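Long-range contacts in enoyl-CoA hydratase/isomerase family protein (Ruegeria pomeroyi, PDB 3L3S), which probably acts as a hydro-lyase of the crotonase superfamily, on acyl-CoA thioesters as enoyl-CoA hydratases do: residues V17-H28 / V53-C64; K105-A115 / C126-F137. One frame throughout, in Å; residues are numbered along the deposited sequence.

Contact 1 (V17-H28 / V53-C64); sequences VLTLTLGRAPAH and VLVIHGPGRIFC
The imidazole of His28 meets 53-64 edge-on: Pro59 O and Ile62 O lie in its plane at the rim, while Pro26 O of its own loop sits over one face. Pro59 CG lies 3.9 Å above the centre of the His57 ring. In His28, CG anti to the carbonyl carbon (chi1 -53°) swings the ring toward 53-64, where NE2 donates to a lone pair of Pro59 O (2.7 Å) while Gly23 O holds ND1 (2.8 Å). Replacing the ring by an alanine side chain is likely to deprive Gly23 O and Pro59 O each of a ring donor and open a gap between the segments. Water 1 links Pro26 O, Pro59 O and Ile62 N. Strands 17-22 and 53-58 run parallel, joined through helix 32-45 in a beta-alpha-beta unit; Leu20 N donates to Val55 O (2.7 Å) and His57 N to Leu20 O. Leu18 and Leu54 lie side by side beneath that helix (CD2 to CD1 3.8 Å), and Leu22 CD1 reaches Ile56 CG2; leucine and isoleucine suit this buried face. On the other face Val17 CG1 touches Val55 CG2. Backbone bonds and aliphatic packing thus hold the strands; beyond them histidine, water and Ala27 against Ile62 join 23-28 to 59-64.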
loop_
_atom_site.group_PDB
_atom_site.type_symbol
_atom_site.label_atom_id
_atom_site.label_comp_id
_atom_site.label_asym_id
_atom_site.label_seq_id
_atom_site.Cartn_x
_atom_site.Cartn_y
_atom_site.Cartn_z
ATOM N N VAL B 17 -7.608 30.184 -1.620
ATOM C CA VAL B 17 -7.795 29.187 -0.575
ATOM C C VAL B 17 -9.155 29.345 0.100
ATOM O O VAL B 17 -9.453 30.406 0.649
ATOM C CB VAL B 17 -6.677 29.297 0.501
ATOM C CG1 VAL B 17 -6.730 28.125 1.464
ATOM C CG2 VAL B 17 -5.314 29.390 -0.154
ATOM N N LEU B 18 -9.976 28.295 0.032
ATOM C CA LEU B 18 -11.301 28.271 0.667
ATOM C C LEU B 18 -11.269 27.382 1.917
ATOM O O LEU B 18 -11.150 26.153 1.833
ATOM C CB LEU B 18 -12.392 27.796 -0.315
ATOM C CG LEU B 18 -13.830 27.541 0.183
ATOM C CD1 LEU B 18 -14.475 28.763 0.842
ATOM C CD2 LEU B 18 -14.675 27.085 -0.974
ATOM N N THR B 19 -11.386 28.024 3.072
ATOM C CA THR B 19 -11.372 27.333 4.347
ATOM C C THR B 19 -12.787 27.089 4.829
ATOM O O THR B 19 -13.597 28.013 4.926
ATOM C CB THR B 19 -10.526 28.097 5.399
ATOM O OG1 THR B 19 -9.175 28.181 4.932
ATOM C CG2 THR B 19 -10.520 27.381 6.747
ATOM N N LEU B 20 -13.073 25.806 5.039
ATOM C CA LEU B 20 -14.347 25.313 5.524
ATOM C C LEU B 20 -14.153 25.023 7.006
ATOM O O LEU B 20 -13.463 24.070 7.390
ATOM C CB LEU B 20 -14.763 24.052 4.753
ATOM C CG LEU B 20 -14.952 24.178 3.229
ATOM C CD1 LEU B 20 -15.391 22.842 2.605
ATOM C CD2 LEU B 20 -15.966 25.257 2.914
ATOM N N THR B 21 -14.688 25.917 7.831
ATOM C CA THR B 21 -14.571 25.789 9.274
ATOM C C THR B 21 -15.866 25.217 9.864
ATOM O O THR B 21 -16.880 25.913 9.982
ATOM C CB THR B 21 -14.150 27.139 9.905
ATOM O OG1 THR B 21 -12.900 27.549 9.334
ATOM C CG2 THR B 21 -13.962 27.017 11.395
ATOM N N LEU B 22 -15.812 23.925 10.185
ATOM C CA LEU B 22 -16.928 23.170 10.758
ATOM C C LEU B 22 -17.487 23.767 12.061
ATOM O O LEU B 22 -16.755 23.965 13.037
ATOM C CB LEU B 22 -16.484 21.717 11.001
ATOM C CG LEU B 22 -16.692 20.603 9.960
ATOM C CD1 LEU B 22 -16.113 20.944 8.601
ATOM C CD2 LEU B 22 -16.080 19.327 10.496
ATOM N N GLY B 23 -18.778 24.095 12.050
ATOM C CA GLY B 23 -19.420 24.646 13.234
ATOM C C GLY B 23 -19.910 23.558 14.181
ATOM O O GLY B 23 -19.394 22.435 14.161
ATOM N N ARG B 24 -20.921 23.893 14.991
ATOM C CA ARG B 24 -21.541 22.986 15.971
ATOM C C ARG B 24 -20.526 22.451 16.984
ATOM O O ARG B 24 -20.438 21.238 17.234
ATOM C CB ARG B 24 -22.298 21.832 15.273
ATOM C CG ARG B 24 -23.568 22.220 14.536
ATOM C CD ARG B 24 -24.778 22.246 15.474
ATOM N NE ARG B 24 -26.045 22.412 14.758
ATOM C CZ ARG B 24 -26.536 23.577 14.338
ATOM N NH1 ARG B 24 -25.871 24.706 14.555
ATOM N NH2 ARG B 24 -27.700 23.615 13.703
ATOM N N ALA B 25 -19.751 23.386 17.541
ATOM C CA ALA B 25 -18.724 23.128 18.554
ATOM C C ALA B 25 -19.318 22.391 19.765
ATOM O O ALA B 25 -20.486 22.600 20.091
ATOM C CB ALA B 25 -18.102 24.453 18.984
ATOM N N PRO B 26 -18.547 21.496 20.422
ATOM C CA PRO B 26 -17.167 21.056 20.177
ATOM C C PRO B 26 -16.960 19.826 19.290
ATOM O O PRO B 26 -15.929 19.714 18.630
ATOM C CB PRO B 26 -16.664 20.792 21.585
ATOM C CG PRO B 26 -17.858 20.159 22.226
ATOM C CD PRO B 26 -19.001 21.032 21.749
ATOM N N ALA B 27 -17.947 18.927 19.276
ATOM C CA ALA B 27 -17.897 17.669 18.527
ATOM C C ALA B 27 -17.949 17.755 16.998
ATOM O O ALA B 27 -17.585 16.789 16.320
ATOM C CB ALA B 27 -18.971 16.721 19.046
ATOM N N HIS B 28 -18.391 18.913 16.475
ATOM C CA HIS B 28 -18.547 19.198 15.029
ATOM C C HIS B 28 -19.212 17.994 14.330
ATOM O O HIS B 28 -18.674 17.468 13.348
ATOM C CB HIS B 28 -17.184 19.503 14.374
ATOM C CG HIS B 28 -16.405 20.582 15.053
ATOM N ND1 HIS B 28 -16.883 21.865 15.203
ATOM C CD2 HIS B 28 -15.178 20.569 15.622
ATOM C CE1 HIS B 28 -15.983 22.594 15.838
ATOM N NE2 HIS B 28 -14.939 21.831 16.102
ATOM N N VAL B 53 -8.032 25.923 -3.971
ATOM C CA VAL B 53 -7.767 24.856 -2.994
ATOM C C VAL B 53 -8.748 24.881 -1.818
ATOM O O VAL B 53 -9.230 25.947 -1.421
ATOM C CB VAL B 53 -6.301 24.900 -2.444
ATOM C CG1 VAL B 53 -5.324 24.432 -3.477
ATOM C CG2 VAL B 53 -5.915 26.283 -2.062
ATOM N N LEU B 54 -9.053 23.699 -1.286
ATOM C CA LEU B 54 -9.972 23.547 -0.155
ATOM C C LEU B 54 -9.261 23.130 1.123
ATOM O O LEU B 54 -8.380 22.266 1.094
ATOM C CB LEU B 54 -11.035 22.477 -0.447
ATOM C CG LEU B 54 -12.223 22.600 -1.404
ATOM C CD1 LEU B 54 -13.187 23.613 -0.866
ATOM C CD2 LEU B 54 -11.792 22.926 -2.823
ATOM N N VAL B 55 -9.628 23.777 2.231
ATOM C CA VAL B 55 -9.099 23.451 3.559
ATOM C C VAL B 55 -10.313 23.156 4.442
ATOM O O VAL B 55 -11.260 23.930 4.469
ATOM C CB VAL B 55 -8.244 24.591 4.200
ATOM C CG1 VAL B 55 -7.854 24.221 5.641
ATOM C CG2 VAL B 55 -6.965 24.846 3.387
ATOM N N ILE B 56 -10.309 21.984 5.077
ATOM C CA ILE B 56 -11.382 21.551 5.972
ATOM C C ILE B 56 -10.821 21.554 7.392
ATOM O O ILE B 56 -9.955 20.753 7.740
ATOM C CB ILE B 56 -11.930 20.148 5.572
ATOM C CG1 ILE B 56 -12.547 20.223 4.167
ATOM C CG2 ILE B 56 -12.991 19.673 6.578
ATOM C CD1 ILE B 56 -12.958 18.890 3.573
ATOM N N HIS B 57 -11.344 22.461 8.202
ATOM C CA HIS B 57 -10.900 22.631 9.579
ATOM C C HIS B 57 -12.027 22.381 10.580
ATOM O O HIS B 57 -13.076 23.028 10.535
ATOM C CB HIS B 57 -10.334 24.063 9.739
ATOM C CG HIS B 57 -9.620 24.338 11.036
ATOM N ND1 HIS B 57 -9.335 25.623 11.451
ATOM C CD2 HIS B 57 -9.103 23.517 11.982
ATOM C CE1 HIS B 57 -8.671 25.581 12.593
ATOM N NE2 HIS B 57 -8.518 24.315 12.937
ATOM N N GLY B 58 -11.790 21.410 11.458
ATOM C CA GLY B 58 -12.696 21.092 12.551
ATOM C C GLY B 58 -11.861 21.565 13.738
ATOM O O GLY B 58 -11.002 20.807 14.189
ATOM N N PRO B 59 -12.049 22.810 14.241
ATOM C CA PRO B 59 -11.278 23.360 15.368
ATOM C C PRO B 59 -11.395 22.715 16.741
ATOM O O PRO B 59 -12.413 22.110 17.069
ATOM C CB PRO B 59 -11.754 24.816 15.431
ATOM C CG PRO B 59 -12.335 25.076 14.091
ATOM C CD PRO B 59 -13.049 23.803 13.810
ATOM N N GLY B 60 -10.307 22.824 17.505
ATOM C CA GLY B 60 -10.245 22.342 18.877
ATOM C C GLY B 60 -9.995 20.904 19.258
ATOM O O GLY B 60 -9.427 20.106 18.501
ATOM N N ARG B 61 -10.412 20.605 20.486
ATOM C CA ARG B 61 -10.305 19.289 21.124
ATOM C C ARG B 61 -10.749 18.115 20.227
ATOM O O ARG B 61 -10.183 17.021 20.298
ATOM C CB ARG B 61 -11.128 19.317 22.429
ATOM C CG ARG B 61 -11.410 17.964 23.075
ATOM C CD ARG B 61 -12.261 18.066 24.316
ATOM N NE ARG B 61 -13.364 19.031 24.219
ATOM C CZ ARG B 61 -14.617 18.780 24.581
ATOM N NH1 ARG B 61 -14.957 17.587 25.058
ATOM N NH2 ARG B 61 -15.512 19.751 24.555
ATOM N N ILE B 62 -11.811 18.337 19.453
ATOM C CA ILE B 62 -12.343 17.321 18.554
ATOM C C ILE B 62 -12.345 17.848 17.119
ATOM O O ILE B 62 -12.835 18.956 16.867
ATOM C CB ILE B 62 -13.806 16.887 18.950
ATOM C CG1 ILE B 62 -13.869 16.408 20.412
ATOM C CG2 ILE B 62 -14.279 15.735 18.049
ATOM C CD1 ILE B 62 -15.245 16.026 20.931
ATOM N N PHE B 63 -11.768 17.079 16.190
ATOM C CA PHE B 63 -11.779 17.471 14.780
ATOM C C PHE B 63 -13.210 17.283 14.282
ATOM O O PHE B 63 -13.795 18.200 13.716
ATOM C CB PHE B 63 -10.805 16.630 13.938
ATOM C CG PHE B 63 -10.899 16.887 12.445
ATOM C CD1 PHE B 63 -10.498 18.124 11.899
ATOM C CD2 PHE B 63 -11.408 15.899 11.581
ATOM C CE1 PHE B 63 -10.604 18.378 10.504
ATOM C CE2 PHE B 63 -11.522 16.132 10.193
ATOM C CZ PHE B 63 -11.119 17.378 9.649
ATOM N N CYS B 64 -13.740 16.082 14.513
ATOM C CA CYS B 64 -15.088 15.689 14.130
ATOM C C CYS B 64 -15.376 14.323 14.751
ATOM O O CYS B 64 -14.600 13.374 14.591
ATOM C CB CYS B 64 -15.229 15.636 12.603
ATOM S SG CYS B 64 -16.834 15.131 12.018
HETATM O O HOH W 1 -13.381 20.815 19.198
#

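Contact 2 (K105-A115 / C126-F137); sequences KPTIALVEGIA and CDLAYASPAARF
Two short parallel ladders, offset in register by two residues, join 105-115 to 126-137 in the buried middle of the crotonase fold. Strands 107-111 and 128-131 are neighbours in the larger sheet; beyond Glu112 and the Ser132-Ala135 type I turn, the same chain segments pair again in the small parallel sheet. This change from one sheet to a second is how the spiral crotonase core is built, with helix 118-124 in the connection between the two segments. In the first ladder Ala109 N donates to Leu128 O and Tyr130 N to Ala109 O; in the second, Ala115 N donates to Arg136 O (3.0 Å).

Side chains differ by face. Ile108 and Leu128 lie side by side toward helix 194-207, and Ile108 CG2 comes to the edge of the Tyr130 ring, 3.7 Å from CD2. That ring suits its place because its body packs against Ile108, Leu201 and the His197 ring while OH bonds to Glu166 of the second subunit. Ala109 and Val111 face Met123 of helix 118-124; Cys126 SG lies 3.8 Å from Ala109 CB and, from the turn, Ala135 CB lies 3.9 Å from Val111 CG1. In the second ladder Phe137 CD1 is 4.1 Å from Ala115 CB, its ring also against helix 118-124. At the junction Ser132 OG gives a weak bond to Glu112 O.

The entry to the first ladder is polar and reciprocal. Thr107 holds OG1 between its backbone N and carbonyl carbon (chi1 61°), which turns the hydroxyl to the other segment, where it accepts from Asp127 N at 3.0 Å. In return Asp127 OD2 receives Thr107 N at 3.1 Å, on its anti side and 28° out of the carboxylate plane.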
loop_
_atom_site.group_PDB
_atom_site.type_symbol
_atom_site.label_atom_id
_atom_site.label_comp_id
_atom_site.label_asym_id
_atom_site.label_seq_id
_atom_site.Cartn_x
_atom_site.Cartn_y
_atom_site.Cartn_z
ATOM N N LYS B 105 -9.763 19.636 -7.415
ATOM C CA LYS B 105 -9.059 20.664 -6.638
ATOM C C LYS B 105 -8.543 20.066 -5.324
ATOM O O LYS B 105 -9.242 19.259 -4.708
ATOM C CB LYS B 105 -9.991 21.853 -6.371
ATOM C CG LYS B 105 -10.340 22.589 -7.644
ATOM C CD LYS B 105 -11.357 23.674 -7.471
ATOM C CE LYS B 105 -11.925 24.041 -8.842
ATOM N NZ LYS B 105 -12.797 25.233 -8.781
ATOM N N PRO B 106 -7.304 20.415 -4.904
ATOM C CA PRO B 106 -6.714 19.893 -3.656
ATOM C C PRO B 106 -7.513 20.158 -2.391
ATOM O O PRO B 106 -8.027 21.255 -2.191
ATOM C CB PRO B 106 -5.364 20.600 -3.585
ATOM C CG PRO B 106 -5.014 20.815 -4.997
ATOM C CD PRO B 106 -6.323 21.272 -5.599
ATOM N N THR B 107 -7.690 19.105 -1.600
ATOM C CA THR B 107 -8.418 19.174 -0.335
ATOM C C THR B 107 -7.458 18.840 0.816
ATOM O O THR B 107 -6.740 17.840 0.774
ATOM C CB THR B 107 -9.636 18.233 -0.338
ATOM O OG1 THR B 107 -9.195 16.884 -0.520
ATOM C CG2 THR B 107 -10.607 18.603 -1.485
ATOM N N ILE B 108 -7.384 19.735 1.797
ATOM C CA ILE B 108 -6.486 19.579 2.948
ATOM C C ILE B 108 -7.240 19.637 4.271
ATOM O O ILE B 108 -7.993 20.571 4.528
ATOM C CB ILE B 108 -5.381 20.692 2.972
ATOM C CG1 ILE B 108 -4.575 20.693 1.668
ATOM C CG2 ILE B 108 -4.420 20.481 4.159
ATOM C CD1 ILE B 108 -3.892 21.999 1.350
ATOM N N ALA B 109 -6.971 18.659 5.128
ATOM C CA ALA B 109 -7.577 18.595 6.445
ATOM C C ALA B 109 -6.598 19.063 7.531
ATOM O O ALA B 109 -5.438 18.641 7.555
ATOM C CB ALA B 109 -8.053 17.190 6.724
ATOM N N LEU B 110 -7.059 19.981 8.380
ATOM C CA LEU B 110 -6.276 20.522 9.504
ATOM C C LEU B 110 -6.873 19.907 10.782
ATOM O O LEU B 110 -7.993 20.247 11.188
ATOM C CB LEU B 110 -6.379 22.054 9.520
ATOM C CG LEU B 110 -5.417 22.991 10.269
ATOM C CD1 LEU B 110 -5.665 24.402 9.762
ATOM C CD2 LEU B 110 -5.576 22.958 11.777
ATOM N N VAL B 111 -6.114 18.996 11.393
ATOM C CA VAL B 111 -6.527 18.262 12.598
ATOM C C VAL B 111 -5.741 18.641 13.862
ATOM O O VAL B 111 -4.525 18.447 13.919
ATOM C CB VAL B 111 -6.427 16.724 12.332
ATOM C CG1 VAL B 111 -6.817 15.899 13.540
ATOM C CG2 VAL B 111 -7.318 16.350 11.168
ATOM N N GLU B 112 -6.463 19.132 14.878
ATOM C CA GLU B 112 -5.890 19.550 16.173
ATOM C C GLU B 112 -6.277 18.610 17.321
ATOM O O GLU B 112 -5.657 18.647 18.394
ATOM C CB GLU B 112 -6.358 20.966 16.549
ATOM C CG GLU B 112 -5.887 22.082 15.633
ATOM C CD GLU B 112 -6.651 23.381 15.822
ATOM O OE1 GLU B 112 -7.876 23.341 16.049
ATOM O OE2 GLU B 112 -6.025 24.457 15.716
ATOM N N GLY B 113 -7.326 17.812 17.107
ATOM C CA GLY B 113 -7.797 16.890 18.127
ATOM C C GLY B 113 -8.194 15.511 17.642
ATOM O O GLY B 113 -7.584 14.966 16.717
ATOM N N ILE B 114 -9.220 14.937 18.267
ATOM C CA ILE B 114 -9.672 13.600 17.901
ATOM C C ILE B 114 -10.582 13.524 16.667
ATOM O O ILE B 114 -11.534 14.299 16.508
ATOM C CB ILE B 114 -10.244 12.806 19.136
ATOM C CG1 ILE B 114 -10.598 11.352 18.751
ATOM C CG2 ILE B 114 -11.409 13.543 19.768
ATOM C CD1 ILE B 114 -11.030 10.446 19.911
ATOM N N ALA B 115 -10.204 12.625 15.764
ATOM C CA ALA B 115 -10.946 12.366 14.530
ATOM C C ALA B 115 -11.489 10.945 14.681
ATOM O O ALA B 115 -10.744 9.960 14.607
ATOM C CB ALA B 115 -10.022 12.484 13.324
ATOM N N CYS B 126 -9.770 13.534 2.356
ATOM C CA CYS B 126 -8.997 14.683 1.881
ATOM C C CYS B 126 -7.683 14.188 1.261
ATOM O O CYS B 126 -7.205 13.111 1.620
ATOM C CB CYS B 126 -8.707 15.671 3.013
ATOM S SG CYS B 126 -10.163 16.549 3.668
ATOM N N ASP B 127 -7.132 14.945 0.309
ATOM C CA ASP B 127 -5.874 14.585 -0.356
ATOM C C ASP B 127 -4.719 14.623 0.641
ATOM O O ASP B 127 -3.894 13.697 0.697
ATOM C CB ASP B 127 -5.574 15.538 -1.515
ATOM C CG ASP B 127 -6.590 15.443 -2.640
ATOM O OD1 ASP B 127 -6.939 14.320 -3.051
ATOM O OD2 ASP B 127 -7.035 16.506 -3.119
ATOM N N LEU B 128 -4.679 15.697 1.434
ATOM C CA LEU B 128 -3.656 15.885 2.462
ATOM C C LEU B 128 -4.250 16.057 3.880
ATOM O O LEU B 128 -5.421 16.420 4.039
ATOM C CB LEU B 128 -2.747 17.065 2.102
ATOM C CG LEU B 128 -2.051 17.060 0.730
ATOM C CD1 LEU B 128 -1.273 18.344 0.522
ATOM C CD2 LEU B 128 -1.154 15.840 0.584
ATOM N N ALA B 129 -3.449 15.746 4.899
ATOM C CA ALA B 129 -3.872 15.858 6.295
ATOM C C ALA B 129 -2.674 16.188 7.178
ATOM O O ALA B 129 -1.641 15.513 7.122
ATOM C CB ALA B 129 -4.540 14.568 6.769
ATOM N N TYR B 130 -2.800 17.270 7.941
ATOM C CA TYR B 130 -1.739 17.729 8.840
ATOM C C TYR B 130 -2.265 17.808 10.267
ATOM O O TYR B 130 -3.315 18.411 10.534
ATOM C CB TYR B 130 -1.184 19.086 8.376
ATOM C CG TYR B 130 -0.553 19.022 7.004
ATOM C CD1 TYR B 130 0.807 18.677 6.847
ATOM C CD2 TYR B 130 -1.337 19.193 5.840
ATOM C CE1 TYR B 130 1.372 18.485 5.556
ATOM C CE2 TYR B 130 -0.790 19.004 4.552
ATOM C CZ TYR B 130 0.563 18.641 4.415
ATOM O OH TYR B 130 1.068 18.365 3.163
ATOM N N ALA B 131 -1.531 17.181 11.172
ATOM C CA ALA B 131 -1.926 17.145 12.566
ATOM C C ALA B 131 -0.928 17.706 13.564
ATOM O O ALA B 131 0.243 17.931 13.247
ATOM C CB ALA B 131 -2.306 15.720 12.948
ATOM N N SER B 132 -1.443 17.987 14.761
ATOM C CA SER B 132 -0.663 18.480 15.898
ATOM C C SER B 132 -0.343 17.202 16.683
ATOM O O SER B 132 -0.954 16.167 16.408
ATOM C CB SER B 132 -1.518 19.439 16.754
ATOM O OG SER B 132 -2.400 18.757 17.642
ATOM N N PRO B 133 0.622 17.238 17.637
ATOM C CA PRO B 133 0.922 16.011 18.395
ATOM C C PRO B 133 -0.198 15.428 19.252
ATOM O O PRO B 133 -0.267 14.212 19.415
ATOM C CB PRO B 133 2.120 16.419 19.237
ATOM C CG PRO B 133 2.845 17.306 18.324
ATOM C CD PRO B 133 1.729 18.198 17.815
ATOM N N ALA B 134 -1.108 16.283 19.720
ATOM C CA ALA B 134 -2.244 15.871 20.554
ATOM C C ALA B 134 -3.387 15.171 19.801
ATOM O O ALA B 134 -4.330 14.666 20.421
ATOM C CB ALA B 134 -2.786 17.069 21.305
ATOM N N ALA B 135 -3.282 15.119 18.474
ATOM C CA ALA B 135 -4.299 14.498 17.631
ATOM C C ALA B 135 -4.401 12.979 17.778
ATOM O O ALA B 135 -3.400 12.260 17.673
ATOM C CB ALA B 135 -4.087 14.883 16.168
ATOM N N ARG B 136 -5.610 12.523 18.112
ATOM C CA ARG B 136 -5.906 11.103 18.282
ATOM C C ARG B 136 -6.864 10.652 17.186
ATOM O O ARG B 136 -7.581 11.464 16.596
ATOM C CB ARG B 136 -6.434 10.795 19.680
ATOM C CG ARG B 136 -5.396 10.991 20.797
ATOM C CD ARG B 136 -6.009 10.822 22.188
ATOM N NE ARG B 136 -7.300 11.510 22.319
ATOM C CZ ARG B 136 -7.502 12.667 22.947
ATOM N NH1 ARG B 136 -6.498 13.315 23.534
ATOM N NH2 ARG B 136 -8.724 13.180 22.981
ATOM N N PHE B 137 -6.769 9.374 16.826
ATOM C CA PHE B 137 -7.547 8.806 15.726
ATOM C C PHE B 137 -8.249 7.530 16.149
ATOM O O PHE B 137 -7.643 6.647 16.760
ATOM C CB PHE B 137 -6.617 8.550 14.520
ATOM C CG PHE B 137 -5.777 9.746 14.141
ATOM C CD1 PHE B 137 -6.274 10.714 13.255
ATOM C CD2 PHE B 137 -4.521 9.962 14.742
ATOM C CE1 PHE B 137 -5.532 11.890 12.969
ATOM C CE2 PHE B 137 -3.775 11.132 14.472
ATOM C CZ PHE B 137 -4.275 12.093 13.587
#

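Contacts 1 and 2 are successive parts of the same two sheets: strand 53-58 of contact 1 lies beside 107-111 of contact 2, with probable hydrogen bonds from Leu54 N to Pro106 O and from Ile56 N to Ile108 O, and strand 62-64 neighbours 114-116. Their centres are about 10 Å apart. Contact 2 is the more deeply buried, and its far strand reaches a second subunit; contact 1 has fewer buried residues and touches no other chain of the assembly, though both have exposed residues near their loops. Their side-chain polar chemistry differs: in contact 1 it lies past the strand ends, in contact 2 chiefly at the ladder's start. Glu112 OE1 accepts from Gly60 N and, weakly, from His57 NE2.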